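Lin1944 protein (Listeria innocua, PDB 3D7L) is of unknown function but belongs to the short-chain dehydrogenase/reductase family and is therefore probably an oxidoreductase. Local coordinates at residues T75-E80 and G125-M130. Sequence-based numbering, arbitrary orientation.
Sequences TELTPE and GASAAM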
ATOM      1  N   THR D  75      -2.954  -7.725  16.967  1.00 29.44           N
ATOM      2  CA  THR D  75      -2.021  -8.548  17.728  1.00 30.36           C
ATOM      3  C   THR D  75      -2.050 -10.026  17.298  1.00 30.42           C
ATOM      4  O   THR D  75      -1.233 -10.819  17.758  1.00 30.55           O
ATOM      5  CB  THR D  75      -2.236  -8.405  19.252  1.00 30.69           C
ATOM      6  OG1 THR D  75      -3.579  -8.786  19.575  1.00 31.78           O
ATOM      7  CG2 THR D  75      -2.003  -6.932  19.700  1.00 31.12           C
ATOM      8  N   GLU D  76      -2.992 -10.382  16.433  1.00 30.55           N
ATOM      9  CA  GLU D  76      -3.114 -11.740  15.872  1.00 31.44           C
ATOM     10  C   GLU D  76      -2.660 -11.776  14.422  1.00 30.62           C
ATOM     11  O   GLU D  76      -2.695 -12.823  13.781  1.00 30.46           O
ATOM     12  CB  GLU D  76      -4.580 -12.198  15.905  1.00 32.10           C
ATOM     13  CG  GLU D  76      -5.018 -12.962  17.140  1.00 36.74           C
ATOM     14  CD  GLU D  76      -4.514 -12.357  18.426  1.00 42.50           C
ATOM     15  OE1 GLU D  76      -3.628 -12.986  19.042  1.00 46.31           O
ATOM     16  OE2 GLU D  76      -4.980 -11.255  18.815  1.00 46.17           O
ATOM     17  N   LEU D  77      -2.289 -10.614  13.897  1.00 29.93           N
ATOM     18  CA  LEU D  77      -1.930 -10.481  12.493  1.00 29.24           C
ATOM     19  C   LEU D  77      -0.447 -10.842  12.321  1.00 28.89           C
ATOM     20  O   LEU D  77       0.432 -10.064  12.658  1.00 30.28           O
ATOM     21  CB  LEU D  77      -2.210  -9.060  12.003  1.00 28.94           C
ATOM     22  CG  LEU D  77      -1.921  -8.691  10.542  1.00 28.70           C
ATOM     23  CD1 LEU D  77      -2.559  -9.674   9.548  1.00 28.70           C
ATOM     24  CD2 LEU D  77      -2.342  -7.248  10.279  1.00 28.25           C
ATOM     25  N   THR D  78      -0.172 -12.036  11.832  1.00 27.59           N
ATOM     26  CA  THR D  78       1.208 -12.456  11.635  1.00 26.86           C
ATOM     27  C   THR D  78       1.679 -12.106  10.225  1.00 26.27           C
ATOM     28  O   THR D  78       0.858 -11.837   9.355  1.00 25.24           O
ATOM     29  CB  THR D  78       1.367 -13.976  11.849  1.00 26.27           C
ATOM     30  OG1 THR D  78       0.627 -14.680  10.843  1.00 25.49           O
ATOM     31  CG2 THR D  78       0.880 -14.376  13.228  1.00 26.84           C
ATOM     32  N   PRO D  79       3.003 -12.169   9.979  1.00 26.55           N
ATOM     33  CA  PRO D  79       3.468 -12.067   8.592  1.00 26.62           C
ATOM     34  C   PRO D  79       2.743 -13.030   7.621  1.00 27.12           C
ATOM     35  O   PRO D  79       2.364 -12.608   6.518  1.00 27.07           O
ATOM     36  CB  PRO D  79       4.952 -12.427   8.700  1.00 26.98           C
ATOM     37  CG  PRO D  79       5.318 -11.981  10.103  1.00 26.40           C
ATOM     38  CD  PRO D  79       4.123 -12.348  10.921  1.00 26.09           C
ATOM     39  N   GLU D  80       2.524 -14.281   8.038  1.00 26.91           N
ATOM     40  CA  GLU D  80       1.861 -15.279   7.198  1.00 28.08           C
ATOM     41  C   GLU D  80       0.452 -14.850   6.838  1.00 27.66           C
ATOM     42  O   GLU D  80       0.064 -14.927   5.680  1.00 28.06           O
ATOM     43  CB  GLU D  80       1.817 -16.657   7.883  1.00 28.09           C
ATOM     44  CG  GLU D  80       3.165 -17.362   7.986  1.00 31.86           C
ATOM     45  CD  GLU D  80       4.015 -16.903   9.186  1.00 36.51           C
ATOM     46  OE1 GLU D  80       3.650 -15.902   9.855  1.00 37.96           O
ATOM     47  OE2 GLU D  80       5.051 -17.554   9.458  1.00 37.24           O
ATOM     48  N   GLY D 125      -9.004  -4.084  10.746  1.00 27.60           N
ATOM     49  CA  GLY D 125      -8.844  -3.551   9.405  1.00 26.72           C
ATOM     50  C   GLY D 125      -7.438  -3.231   8.907  1.00 25.77           C
ATOM     51  O   GLY D 125      -7.312  -2.775   7.785  1.00 25.83           O
ATOM     52  N   ALA D 126      -6.396  -3.469   9.702  1.00 25.97           N
ATOM     53  CA  ALA D 126      -5.039  -2.978   9.382  1.00 26.10           C
ATOM     54  C   ALA D 126      -4.496  -3.516   8.065  1.00 26.72           C
ATOM     55  O   ALA D 126      -3.852  -2.782   7.295  1.00 25.98           O
ATOM     56  CB  ALA D 126      -4.045  -3.282  10.507  1.00 26.03           C
ATOM     57  N   SER D 127      -4.749  -4.798   7.816  1.00 26.32           N
ATOM     58  CA  SER D 127      -4.251  -5.446   6.628  1.00 26.65           C
ATOM     59  C   SER D 127      -5.033  -4.989   5.385  1.00 26.77           C
ATOM     60  O   SER D 127      -4.453  -4.747   4.328  1.00 26.64           O
ATOM     61  CB  SER D 127      -4.310  -6.954   6.827  1.00 26.35           C
ATOM     62  OG  SER D 127      -3.755  -7.630   5.722  1.00 29.48           O
ATOM     63  N   ALA D 128      -6.349  -4.841   5.506  1.00 26.87           N
ATOM     64  CA  ALA D 128      -7.125  -4.302   4.376  1.00 27.29           C
ATOM     65  C   ALA D 128      -6.769  -2.805   4.118  1.00 27.24           C
ATOM     66  O   ALA D 128      -6.636  -2.360   2.968  1.00 27.32           O
ATOM     67  CB  ALA D 128      -8.621  -4.504   4.619  1.00 27.25           C
ATOM     68  N   ALA D 129      -6.579  -2.050   5.196  1.00 27.34           N
ATOM     69  CA  ALA D 129      -6.099  -0.667   5.110  1.00 27.87           C
ATOM     70  C   ALA D 129      -4.803  -0.559   4.269  1.00 28.05           C
ATOM     71  O   ALA D 129      -4.737   0.214   3.311  1.00 27.10           O
ATOM     72  CB  ALA D 129      -5.861  -0.098   6.528  1.00 27.90           C
HETATM   73  N   MSE D 130      -3.791  -1.349   4.641  1.00 27.48           N
HETATM   74  CA  MSE D 130      -2.556  -1.515   3.841  1.00 28.20           C
HETATM   75  C   MSE D 130      -2.803  -1.727   2.346  1.00 27.43           C
HETATM   76  O   MSE D 130      -2.268  -0.992   1.509  1.00 26.47           O
HETATM   77  CB  MSE D 130      -1.743  -2.700   4.397  1.00 27.46           C
HETATM   78  CG  MSE D 130      -0.376  -2.950   3.725  1.00 28.42           C
HETATM   79 SE   MSE D 130       0.301  -4.782   4.073  0.70 33.34          SE
HETATM   80  CE  MSE D 130      -1.048  -5.820   3.169  1.00 28.50           C
TER
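L77 makes a small, buried and apolar contact with A126 and S127, where the loop ahead of helix 79-100 passes the first turn of helix 126-142. The leucine is the one residue of 75-80 that reaches across. Its CG stands anti to the backbone N (chi1 -179°), which extends the side chain from the loop and carries the CD2 branch to the helix. L77 CD2 lies 4.0 Å from S127 CB and 4.3 Å from A126 CB, so a single branch meets two successive residues at van der Waals distance. T70 and S72 also pack against the leucine, as does N82 of the helix that follows.

The two side-chain atoms of S127 have different partners. CB faces the leucine, while OG, anti to the backbone N (chi1 -176°), takes no part in that packing and is hydrogen-bonded to T85 OG1 in helix 79-100, giving this buried hydroxyl a polar partner. The turn carrying A126 and S127 is already helical, with A129 N bonded to G125 O at 2.8 Å. On the loop side, T78 is the N-cap of helix 79-100, its OG1 accepting from the backbone N of K81. The contact thus joins the loop leading into helix 79-100 to the N-terminal turn of helix 126-142; these two helices follow the fourth and fifth strands of the parallel Rossmann-type sheet characteristic of short-chain dehydrogenases/reductases.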